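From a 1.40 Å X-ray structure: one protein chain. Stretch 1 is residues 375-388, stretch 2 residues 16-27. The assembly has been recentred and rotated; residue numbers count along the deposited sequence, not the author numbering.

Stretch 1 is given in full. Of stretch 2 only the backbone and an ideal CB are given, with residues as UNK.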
# COMPACT_ATOMS: atom_id res chain seq x y z
N VAL A 375 1.16 4.34 8.63
CA VAL A 375 1.50 4.49 10.04
C VAL A 375 2.34 5.73 10.32
O VAL A 375 2.05 6.48 11.25
CB VAL A 375 2.24 3.22 10.55
CG1 VAL A 375 2.74 3.44 11.98
CG2 VAL A 375 1.30 2.03 10.51
N SER A 376 3.38 5.96 9.53
CA SER A 376 4.23 7.13 9.74
C SER A 376 3.49 8.42 9.37
O SER A 376 3.71 9.46 9.98
CB SER A 376 5.54 7.01 8.96
OG SER A 376 5.31 6.89 7.56
N GLY A 377 2.61 8.34 8.38
CA GLY A 377 1.85 9.51 7.98
C GLY A 377 0.91 9.89 9.12
O GLY A 377 0.83 11.06 9.50
N VAL A 378 0.22 8.90 9.67
CA VAL A 378 -0.70 9.14 10.78
C VAL A 378 0.06 9.59 12.02
O VAL A 378 -0.41 10.46 12.75
CB VAL A 378 -1.52 7.87 11.11
CG1 VAL A 378 -2.20 8.03 12.47
CG2 VAL A 378 -2.57 7.63 10.04
N ALA A 379 1.23 9.01 12.25
CA ALA A 379 2.03 9.38 13.41
C ALA A 379 2.37 10.87 13.35
O ALA A 379 2.26 11.59 14.34
CB ALA A 379 3.32 8.56 13.46
N THR A 380 2.76 11.32 12.16
CA THR A 380 3.11 12.72 11.96
C THR A 380 1.88 13.61 12.15
O THR A 380 1.96 14.65 12.81
CB THR A 380 3.68 12.93 10.54
OG1 THR A 380 4.80 12.05 10.34
CG2 THR A 380 4.15 14.36 10.35
N LEU A 381 0.76 13.19 11.58
CA LEU A 381 -0.49 13.95 11.69
C LEU A 381 -0.92 14.10 13.15
O LEU A 381 -1.23 15.21 13.60
CB LEU A 381 -1.60 13.24 10.90
CG LEU A 381 -3.02 13.80 11.01
CD1 LEU A 381 -3.06 15.26 10.58
CD2 LEU A 381 -3.95 12.96 10.15
N VAL A 382 -0.94 12.99 13.88
CA VAL A 382 -1.34 13.01 15.28
C VAL A 382 -0.36 13.85 16.10
O VAL A 382 -0.77 14.64 16.95
CB VAL A 382 -1.40 11.58 15.85
CG1 VAL A 382 -1.61 11.62 17.35
CG2 VAL A 382 -2.52 10.81 15.18
N TRP A 383 0.93 13.68 15.84
CA TRP A 383 1.95 14.42 16.57
C TRP A 383 1.83 15.93 16.37
O TRP A 383 2.16 16.71 17.26
CB TRP A 383 3.34 13.95 16.12
CG TRP A 383 4.44 14.18 17.12
CD1 TRP A 383 4.37 14.88 18.29
CD2 TRP A 383 5.78 13.70 17.02
NE1 TRP A 383 5.59 14.86 18.93
CE2 TRP A 383 6.47 14.14 18.17
CE3 TRP A 383 6.47 12.94 16.06
CZ2 TRP A 383 7.82 13.84 18.40
CZ3 TRP A 383 7.82 12.64 16.29
CH2 TRP A 383 8.48 13.10 17.45
N SER A 384 1.35 16.35 15.20
CA SER A 384 1.21 17.78 14.92
C SER A 384 0.24 18.47 15.87
O SER A 384 0.32 19.69 16.06
CB SER A 384 0.78 18.02 13.46
OG SER A 384 -0.58 17.69 13.25
N TYR A 385 -0.67 17.71 16.46
CA TYR A 385 -1.64 18.28 17.40
C TYR A 385 -0.99 18.46 18.77
O TYR A 385 -1.46 19.25 19.59
CB TYR A 385 -2.86 17.37 17.57
CG TYR A 385 -3.88 17.43 16.45
CD1 TYR A 385 -3.74 16.67 15.29
CD2 TYR A 385 -5.03 18.21 16.58
CE1 TYR A 385 -4.71 16.68 14.29
CE2 TYR A 385 -6.01 18.23 15.59
CZ TYR A 385 -5.85 17.46 14.45
OH TYR A 385 -6.83 17.46 13.48
N HIS A 386 0.09 17.72 19.02
CA HIS A 386 0.79 17.78 20.30
C HIS A 386 2.29 17.65 20.11
O HIS A 386 2.90 16.67 20.56
CB HIS A 386 0.29 16.67 21.22
CG HIS A 386 -1.16 16.79 21.57
ND1 HIS A 386 -1.63 17.75 22.44
CD2 HIS A 386 -2.25 16.09 21.16
CE1 HIS A 386 -2.94 17.64 22.55
NE2 HIS A 386 -3.34 16.64 21.78
N PRO A 387 2.92 18.64 19.47
CA PRO A 387 4.37 18.63 19.23
C PRO A 387 5.22 18.67 20.49
O PRO A 387 6.43 18.47 20.43
CB PRO A 387 4.57 19.86 18.35
CG PRO A 387 3.51 20.80 18.84
CD PRO A 387 2.32 19.88 18.95
N GLU A 388 4.59 18.93 21.63
CA GLU A 388 5.33 19.00 22.89
C GLU A 388 5.65 17.60 23.41
O GLU A 388 6.57 17.43 24.22
CB GLU A 388 4.54 19.78 23.95
CG GLU A 388 3.30 19.08 24.49
CD GLU A 388 2.09 19.19 23.58
OE1 GLU A 388 1.03 18.62 23.93
OE2 GLU A 388 2.20 19.83 22.51
N UNK A 16 -9.53 13.97 10.48
CA UNK A 16 -8.70 14.93 11.18
C UNK A 16 -8.22 15.98 10.18
O UNK A 16 -8.55 15.89 8.99
CB UNK A 16 -7.52 14.24 11.87
N UNK A 17 -7.47 16.96 10.65
CA UNK A 17 -6.95 18.02 9.78
C UNK A 17 -5.45 18.19 9.97
O UNK A 17 -4.96 18.22 11.09
CB UNK A 17 -7.67 19.34 10.06
N UNK A 18 -4.73 18.30 8.86
CA UNK A 18 -3.28 18.47 8.91
C UNK A 18 -2.87 19.95 8.93
O UNK A 18 -1.74 20.28 8.60
CB UNK A 18 -2.63 17.77 7.71
N UNK A 19 -3.79 20.82 9.34
CA UNK A 19 -3.51 22.25 9.36
C UNK A 19 -2.28 22.63 10.18
O UNK A 19 -1.64 23.65 9.89
CB UNK A 19 -4.73 23.00 9.91
N UNK A 20 -1.93 21.83 11.18
CA UNK A 20 -0.77 22.14 12.01
C UNK A 20 0.45 21.27 11.71
O UNK A 20 1.46 21.35 12.40
CB UNK A 20 -1.15 21.99 13.49
N UNK A 21 0.35 20.45 10.67
CA UNK A 21 1.45 19.55 10.30
C UNK A 21 2.73 20.28 9.91
O UNK A 21 3.78 19.66 9.75
CB UNK A 21 1.01 18.65 9.14
N UNK A 22 2.64 21.60 9.75
CA UNK A 22 3.81 22.37 9.39
C UNK A 22 4.82 22.40 10.53
O UNK A 22 5.96 22.81 10.35
CB UNK A 22 3.41 23.79 9.00
N UNK A 23 4.39 21.97 11.72
CA UNK A 23 5.31 21.95 12.85
C UNK A 23 6.05 20.62 12.95
O UNK A 23 6.88 20.42 13.84
CB UNK A 23 4.55 22.23 14.15
N UNK A 24 5.77 19.72 12.00
CA UNK A 24 6.41 18.41 11.94
C UNK A 24 7.15 18.22 10.62
O UNK A 24 6.83 18.85 9.61
CB UNK A 24 5.37 17.30 12.13
N UNK A 25 8.14 17.34 10.64
CA UNK A 25 8.90 17.02 9.43
C UNK A 25 9.06 15.51 9.36
O UNK A 25 9.54 14.89 10.32
CB UNK A 25 10.26 17.72 9.42
N UNK A 26 8.63 14.92 8.26
CA UNK A 26 8.76 13.48 8.07
C UNK A 26 9.75 13.24 6.94
O UNK A 26 9.65 13.85 5.87
CB UNK A 26 7.41 12.83 7.77
N UNK A 27 10.72 12.37 7.18
CA UNK A 27 11.74 12.04 6.19
C UNK A 27 11.50 10.66 5.63
O UNK A 27 11.38 9.69 6.38
CB UNK A 27 13.14 12.13 6.80

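At position 16 CA-to-CB points toward the helix, and the ideal CB lies 3.7 Å from Tyr-385 OH and 4.2 Å from Leu-381 CD2. An aliphatic side chain of almost any shape would suit this apolar flank. The residue is Leu-16, whose CB sits 4.1 Å from Leu-381 CD2 and 4.4 Å from Tyr-385 CE1.

Position 17 presents backbone rather than side chain: its N lies 2.9 Å from Tyr-385 OH, and CB points sideways, so small or polar residues fit equally well. It is Ser-17, and its N donates to Tyr-385 OH at 167°.

At 18 the ideal CB is 3.8 Å from Leu-381 CD1, but the helix offers no polar partner; many residues would do. Asp-18 fills it, its carboxylate leading away. A type I turn runs from here to position 21, closed by the N of 21 donating to Asp-18 O at 2.9 Å.

Position 19 has nothing of the helix within 5.5 Å of its CB, leaving the choice open; it is Ser-19. At 20, CB points toward the helix, 3.8 Å from Ser-384 O, yet a longer chain can turn outward. Gln-20 does so, its NE2 donating to Ser-19 OG at 3.2 Å. Its N donates to a water that in turn donates to Ser-17 O and Ser-384 OG, all three atoms 2.8 Å from the water O.

At 21 the backbone comes close, with CA 5.0 Å from Ser-384 CA, and CB points sideways, so a small residue is the simplest fit. Ala-21 places its CA 3.6 Å from Ser-384 CB. Position 22 has room for a CB and a phi/psi of -68/-13 that does not demand glycine; it is Gly-22.

Position 23 faces Ser-384 O and Pro-387, so a polar chain of modest length suits it. Asn-23 occupies it.

Position 24 faces Thr-380 CG2, 3.6 Å from the ideal CB, with the Trp-383 ring farther along. A long chain, apolar or cationic, could cover that ring. Arg-24 does: CZ stands 4.4 Å from the centroid of the Trp-383 five-membered ring, only 8° off its normal, a cation-pi contact. NE donates to Asn-23 O at 2.8 Å.

Position 25 points away, leaving its choice unconstrained; it is Thr-25. Position 26 turns back toward Thr-380 OG1, and an extended aliphatic chain could reach Ser-376. Ile-26 (chi1 and chi2 both t) brings CD1 within 3.6 Å of Thr-380 OG1 and 3.7 Å of Ser-376 OG. Position 27 is out of reach; Cys-27 is covalently bonded elsewhere in the structure.

Stretch 2 (16-27) LSDSQAGNRTIC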
# COMPACT_ATOMS: atom_id res chain seq x y z
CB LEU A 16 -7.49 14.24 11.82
CG LEU A 16 -7.77 13.23 12.93
CD1 LEU A 16 -6.46 12.66 13.45
CD2 LEU A 16 -8.54 13.91 14.06
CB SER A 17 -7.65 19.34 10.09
OG SER A 17 -6.99 20.41 9.44
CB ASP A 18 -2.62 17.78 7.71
CG ASP A 18 -2.95 18.45 6.38
OD1 ASP A 18 -3.70 19.44 6.37
OD2 ASP A 18 -2.44 17.97 5.34
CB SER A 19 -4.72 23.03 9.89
OG SER A 19 -4.92 22.81 11.28
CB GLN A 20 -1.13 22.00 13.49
CG GLN A 20 -2.31 22.86 13.93
CD GLN A 20 -2.12 24.33 13.57
OE1 GLN A 20 -1.15 24.96 13.98
NE2 GLN A 20 -3.06 24.87 12.81
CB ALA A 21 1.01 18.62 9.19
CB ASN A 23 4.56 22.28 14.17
CG ASN A 23 3.56 21.21 14.59
OD1 ASN A 23 2.56 21.52 15.25
ND2 ASN A 23 3.83 19.96 14.26
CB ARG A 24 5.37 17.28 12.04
CG ARG A 24 4.53 17.22 13.31
CD ARG A 24 5.35 16.86 14.54
NE ARG A 24 6.12 17.99 15.03
CZ ARG A 24 7.04 17.91 15.99
NH1 ARG A 24 7.69 18.99 16.38
NH2 ARG A 24 7.31 16.74 16.55
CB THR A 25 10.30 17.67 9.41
OG1 THR A 25 10.18 19.09 9.36
CG2 THR A 25 11.09 17.19 8.19
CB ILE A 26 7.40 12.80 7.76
CG1 ILE A 26 7.63 11.31 7.47
CG2 ILE A 26 6.72 13.49 6.58
CD1 ILE A 26 6.36 10.48 7.49
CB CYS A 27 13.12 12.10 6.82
SG CYS A 27 14.54 12.04 5.69
O HOH W 1 -2.57 19.22 12.08
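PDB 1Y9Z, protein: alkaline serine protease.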